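Local coordinates for protein hydrogenase maturation factor (Thermoanaerobacter tengcongensis, PDB 3VTI) that probably transfers the carbamoyl group of carbamoyl phosphate, in an ATP-dependent reaction, to the C-terminal thiol of HypE during [NiFe] hydrogenase maturation, at residues I502-D507 with A520-C525; Q482-H487 with N516-E521. All blocks are in the same frame, centred on the assembly; numbering follows the deposited sequence.

Interaction 1 (I502-D507 with A520-C525). With FE (Fe (III) ion), chain G.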
# COMPACT_ATOMS: atom_id res chain seq x y z
N ILE A 502 -26.22 -14.24 -42.93
CA ILE A 502 -25.42 -15.13 -42.11
C ILE A 502 -23.96 -14.97 -42.57
O ILE A 502 -23.60 -15.36 -43.68
CB ILE A 502 -25.90 -16.60 -42.22
CG1 ILE A 502 -27.32 -16.74 -41.67
CG2 ILE A 502 -24.98 -17.56 -41.48
CD1 ILE A 502 -28.00 -18.05 -42.05
N GLY A 503 -23.12 -14.38 -41.72
CA GLY A 503 -21.74 -14.08 -42.08
C GLY A 503 -20.71 -15.01 -41.47
O GLY A 503 -20.50 -15.03 -40.26
N ILE A 504 -20.03 -15.77 -42.33
CA ILE A 504 -19.01 -16.72 -41.88
C ILE A 504 -17.63 -16.10 -42.07
O ILE A 504 -17.09 -16.05 -43.18
CB ILE A 504 -19.19 -18.11 -42.57
CG1 ILE A 504 -20.62 -18.63 -42.32
CG2 ILE A 504 -18.15 -19.11 -42.06
CD1 ILE A 504 -21.04 -19.86 -43.12
N ALA A 505 -17.07 -15.62 -40.97
CA ALA A 505 -15.80 -14.91 -40.97
C ALA A 505 -14.68 -15.77 -40.36
O ALA A 505 -14.53 -15.83 -39.14
CB ALA A 505 -15.93 -13.60 -40.24
N TYR A 506 -13.93 -16.43 -41.24
CA TYR A 506 -12.80 -17.29 -40.85
C TYR A 506 -11.47 -16.69 -41.31
O TYR A 506 -11.24 -16.49 -42.50
CB TYR A 506 -12.93 -18.68 -41.46
CG TYR A 506 -14.07 -19.54 -40.95
CD1 TYR A 506 -14.82 -19.18 -39.84
CD2 TYR A 506 -14.34 -20.77 -41.57
CE1 TYR A 506 -15.86 -20.00 -39.38
CE2 TYR A 506 -15.38 -21.60 -41.11
CZ TYR A 506 -16.12 -21.21 -40.02
OH TYR A 506 -17.13 -22.02 -39.59
N ASP A 507 -10.59 -16.43 -40.34
CA ASP A 507 -9.23 -15.99 -40.62
C ASP A 507 -8.32 -16.25 -39.43
O ASP A 507 -8.66 -17.04 -38.54
CB ASP A 507 -9.19 -14.52 -41.08
CG ASP A 507 -9.56 -13.53 -39.98
OD1 ASP A 507 -9.84 -13.93 -38.84
OD2 ASP A 507 -9.56 -12.32 -40.27
N ALA A 520 -12.99 -17.22 -36.19
CA ALA A 520 -13.78 -18.41 -36.48
C ALA A 520 -15.24 -18.13 -36.10
O ALA A 520 -15.86 -18.87 -35.34
CB ALA A 520 -13.23 -19.61 -35.72
N GLU A 521 -15.77 -17.04 -36.65
CA GLU A 521 -17.06 -16.51 -36.22
C GLU A 521 -18.16 -16.73 -37.25
O GLU A 521 -17.93 -16.60 -38.46
CB GLU A 521 -16.95 -15.01 -35.92
CG GLU A 521 -15.63 -14.57 -35.32
CD GLU A 521 -15.28 -15.36 -34.07
OE1 GLU A 521 -14.13 -15.85 -33.99
OE2 GLU A 521 -16.14 -15.50 -33.19
N ILE A 522 -19.35 -17.08 -36.75
CA ILE A 522 -20.58 -16.92 -37.51
C ILE A 522 -21.37 -15.78 -36.90
O ILE A 522 -21.74 -15.82 -35.72
CB ILE A 522 -21.48 -18.16 -37.49
CG1 ILE A 522 -20.67 -19.45 -37.57
CG2 ILE A 522 -22.53 -18.04 -38.60
CD1 ILE A 522 -20.19 -19.81 -38.91
N LEU A 523 -21.62 -14.76 -37.71
CA LEU A 523 -22.35 -13.59 -37.28
C LEU A 523 -23.66 -13.50 -38.04
O LEU A 523 -23.75 -13.92 -39.19
CB LEU A 523 -21.54 -12.32 -37.55
CG LEU A 523 -20.04 -12.27 -37.23
CD1 LEU A 523 -19.46 -10.99 -37.80
CD2 LEU A 523 -19.77 -12.39 -35.73
N VAL A 524 -24.69 -12.97 -37.38
CA VAL A 524 -25.87 -12.48 -38.07
C VAL A 524 -25.66 -10.98 -38.15
O VAL A 524 -25.61 -10.31 -37.12
CB VAL A 524 -27.16 -12.82 -37.28
CG1 VAL A 524 -28.35 -12.05 -37.83
CG2 VAL A 524 -27.44 -14.29 -37.34
N CYS A 525 -25.50 -10.45 -39.35
CA CYS A 525 -25.26 -9.01 -39.48
C CYS A 525 -25.89 -8.31 -40.68
O CYS A 525 -26.22 -8.93 -41.69
CB CYS A 525 -23.75 -8.69 -39.43
SG CYS A 525 -22.74 -9.50 -40.62
FE FE G . -8.86 -10.66 -41.27
O HOH W 1 -7.95 -12.23 -42.87
O HOH W 2 -6.79 -10.83 -40.44
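Gly503 faces Leu523, and Ala505 faces Glu521, as hydrogen-bonded pairs of two antiparallel strands, 502-506 and 520-525, whose short axes run at 154° to each other. Each pair is closed by two backbone bonds: Leu523 N reaches Gly503 O at 2.8 Å, and Glu521 N reaches Ala505 O at 3.0 Å, with the reciprocal bonds running from Gly503 N to Leu523 O and from Ala505 N to Glu521 O.

The tight packing lies on the face carrying Ile502, Ile504, Tyr506, Ala520 and Ile522. Ile522 is bent at chi2 (-79°), which brings its CD1 to 3.6 Å from Ile504 CG1, the two side chains lying alongside each other. At its other branch, Ile522 CG2 meets Ile502 CG2 at 3.8 Å. Tyr506 carries its ring beside its own backbone N (chi1 -67°); Ile504 CG2 lies 3.5 Å above one face of this ring, toward its rim, and Tyr506 CD1 is 3.6 Å from Ala520 CA. Tyr506 OH passes Ile522 CD1 and hydrogen-bonds Thr681 OG1. Exchanging Tyr506 for an alanine would probably leave Thr681 without this phenolic partner and open a gap beside Ile522 CD1 and Ala520.

Between the strands the opposite face is looser, though buried: Ala505 CB comes no nearer than 4.0 Å to Glu521 O. Glu521 OE1 takes Ala520 N (2.8 Å), Gly519 N and Ser595 OG, while OE2 forms a salt bridge with Arg532 NE. Beyond the pairing, Asp507 OD2 binds the iron(III) together with two waters, His483, His487 and Asp734.

Strand 696-700 flanks 502-506 in parallel, and strand 530-542 flanks 520-525 in antiparallel fashion. Helix 666-692 packs on the isoleucine face through Thr681 and Ile688, while helix 483-494, not solvent, covers the Ala505 face with His484 and Ile488.

Interaction 2 (Q482-H487 with N516-E521). With FE (Fe (III) ion), chain G.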
# COMPACT_ATOMS: atom_id res chain seq x y z
N GLN A 482 -15.87 -3.55 -36.11
CA GLN A 482 -15.27 -4.81 -35.74
C GLN A 482 -14.73 -5.46 -36.99
O GLN A 482 -15.38 -5.45 -38.02
CB GLN A 482 -16.29 -5.73 -35.03
CG GLN A 482 -15.66 -6.84 -34.21
CD GLN A 482 -15.23 -8.05 -35.05
OE1 GLN A 482 -15.96 -8.51 -35.91
NE2 GLN A 482 -14.03 -8.56 -34.79
N HIS A 483 -13.52 -6.00 -36.87
CA HIS A 483 -12.76 -6.62 -37.96
C HIS A 483 -13.53 -7.62 -38.83
O HIS A 483 -13.49 -7.55 -40.06
CB HIS A 483 -11.53 -7.30 -37.38
CG HIS A 483 -10.55 -7.77 -38.41
ND1 HIS A 483 -9.63 -6.93 -38.99
CD2 HIS A 483 -10.35 -8.99 -38.95
CE1 HIS A 483 -8.90 -7.61 -39.86
NE2 HIS A 483 -9.31 -8.87 -39.85
N HIS A 484 -14.23 -8.56 -38.20
CA HIS A 484 -14.88 -9.65 -38.94
C HIS A 484 -16.20 -9.23 -39.54
O HIS A 484 -16.60 -9.72 -40.60
CB HIS A 484 -15.00 -10.90 -38.06
CG HIS A 484 -13.68 -11.39 -37.59
ND1 HIS A 484 -13.08 -10.93 -36.44
CD2 HIS A 484 -12.78 -12.23 -38.17
CE1 HIS A 484 -11.89 -11.49 -36.31
NE2 HIS A 484 -11.68 -12.28 -37.34
N HIS A 485 -16.88 -8.31 -38.87
CA HIS A 485 -18.03 -7.63 -39.45
C HIS A 485 -17.61 -6.93 -40.76
O HIS A 485 -18.31 -7.04 -41.76
CB HIS A 485 -18.60 -6.63 -38.43
CG HIS A 485 -19.86 -5.96 -38.87
ND1 HIS A 485 -20.30 -4.77 -38.32
CD2 HIS A 485 -20.78 -6.31 -39.80
CE1 HIS A 485 -21.43 -4.41 -38.90
NE2 HIS A 485 -21.75 -5.33 -39.79
N ALA A 486 -16.46 -6.26 -40.75
CA ALA A 486 -15.93 -5.61 -41.95
C ALA A 486 -15.60 -6.60 -43.08
O ALA A 486 -15.75 -6.26 -44.26
CB ALA A 486 -14.73 -4.74 -41.62
N HIS A 487 -15.15 -7.80 -42.72
CA HIS A 487 -14.97 -8.85 -43.70
C HIS A 487 -16.31 -9.20 -44.38
O HIS A 487 -16.42 -9.17 -45.62
CB HIS A 487 -14.39 -10.11 -43.04
CG HIS A 487 -12.90 -10.17 -43.05
ND1 HIS A 487 -12.14 -9.94 -44.18
CD2 HIS A 487 -12.02 -10.46 -42.05
CE1 HIS A 487 -10.86 -10.07 -43.87
NE2 HIS A 487 -10.76 -10.38 -42.59
N ASN A 516 -11.04 -10.50 -26.82
CA ASN A 516 -10.28 -11.67 -27.24
C ASN A 516 -10.06 -11.70 -28.74
O ASN A 516 -10.69 -10.95 -29.47
CB ASN A 516 -10.97 -12.96 -26.77
CG ASN A 516 -11.04 -13.06 -25.25
OD1 ASN A 516 -10.06 -12.82 -24.54
ND2 ASN A 516 -12.21 -13.43 -24.74
N VAL A 517 -9.16 -12.58 -29.20
CA VAL A 517 -8.89 -12.77 -30.62
C VAL A 517 -10.05 -13.54 -31.26
O VAL A 517 -10.49 -14.56 -30.73
CB VAL A 517 -7.56 -13.55 -30.82
CG1 VAL A 517 -7.34 -13.92 -32.30
CG2 VAL A 517 -6.37 -12.76 -30.27
N TRP A 518 -10.53 -13.04 -32.40
CA TRP A 518 -11.56 -13.72 -33.20
C TRP A 518 -10.97 -14.22 -34.51
O TRP A 518 -9.82 -13.95 -34.83
CB TRP A 518 -12.79 -12.83 -33.40
CG TRP A 518 -13.61 -12.53 -32.19
CD1 TRP A 518 -13.31 -12.83 -30.88
CD2 TRP A 518 -14.85 -11.82 -32.16
NE1 TRP A 518 -14.30 -12.37 -30.05
CE2 TRP A 518 -15.26 -11.74 -30.81
CE3 TRP A 518 -15.65 -11.23 -33.15
CZ2 TRP A 518 -16.43 -11.10 -30.42
CZ3 TRP A 518 -16.81 -10.60 -32.76
CH2 TRP A 518 -17.20 -10.54 -31.41
N GLY A 519 -11.79 -14.93 -35.28
CA GLY A 519 -11.34 -15.49 -36.56
C GLY A 519 -11.94 -16.84 -36.92
O GLY A 519 -11.44 -17.51 -37.82
N ALA A 520 -12.99 -17.22 -36.19
CA ALA A 520 -13.78 -18.41 -36.48
C ALA A 520 -15.24 -18.13 -36.10
O ALA A 520 -15.86 -18.87 -35.34
CB ALA A 520 -13.23 -19.61 -35.72
N GLU A 521 -15.77 -17.04 -36.65
CA GLU A 521 -17.06 -16.51 -36.22
C GLU A 521 -18.16 -16.73 -37.25
O GLU A 521 -17.93 -16.60 -38.46
CB GLU A 521 -16.95 -15.01 -35.92
CG GLU A 521 -15.63 -14.57 -35.32
CD GLU A 521 -15.28 -15.36 -34.07
OE1 GLU A 521 -14.13 -15.85 -33.99
OE2 GLU A 521 -16.14 -15.50 -33.19
FE FE G . -8.86 -10.66 -41.27
O HOH W 1 -7.95 -12.23 -42.87
O HOH W 2 -6.79 -10.83 -40.44
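Gln482 and His484, at the start of the helix that supplies the two iron-binding histidines, meet Trp518 and Gly519 at the approach to strand 520-525. Gln482 is the N-cap: its OE1 accepts from His484 N and His485 N, both on the same side of the amide plane. CG stands anti to the backbone N (chi1 -161°) and the chain then bends, which lets NE2 come back to His484 ND1 at 3.0 Å, almost straight and within both planes, fixing the rotation of the imidazole. NE2 also bonds Tyr511 O and lies 3.5 Å from Trp518 CE3, with amide and indole planes 48° apart.

No hydrogen bond crosses the segments; the fit is by van der Waals contact. His484 CE1 touches Trp518 CB at 3.3 Å, and His484 NE2 lies equally near Gly519 CA, while Glu521 CG packs over one imidazole face. With Gly519 phi at 145°, a CB would collide with Trp518 O. His484 NE2 hydrogen-bonds Asp507 OD1, a second-shell link to the iron, which His483 NE2 and His487 NE2 both bind at 2.3 Å. The HxxxH pair on one helix is characteristic of Kae1-like proteins; Asp507 and Asp734 complete the site.

Overall arrangement
Along the chain, helix 483-494 comes first, then strand 501-506, then strand 520-525. Interaction 1 is a hairpin-like antiparallel pairing, with twelve residues separating segment 502-507 from segment 520-525; interaction 2 closes a longer span, with 28 residues between segments 482-487 and 516-521. The two spans cross: 502-507 lies within the longer one and 516-519 within the shorter, while Ala520 and Glu521 serve both. A probable hydrogen bond from Asp507 N to Gly519 O, 2.9 Å, joins them directly. Interaction 1 pairs two strands inside the second Kae1-like subdomain, and interaction 2 joins the preceding histidine helix to it. Both touch one iron(III), their centres about 7 Å apart.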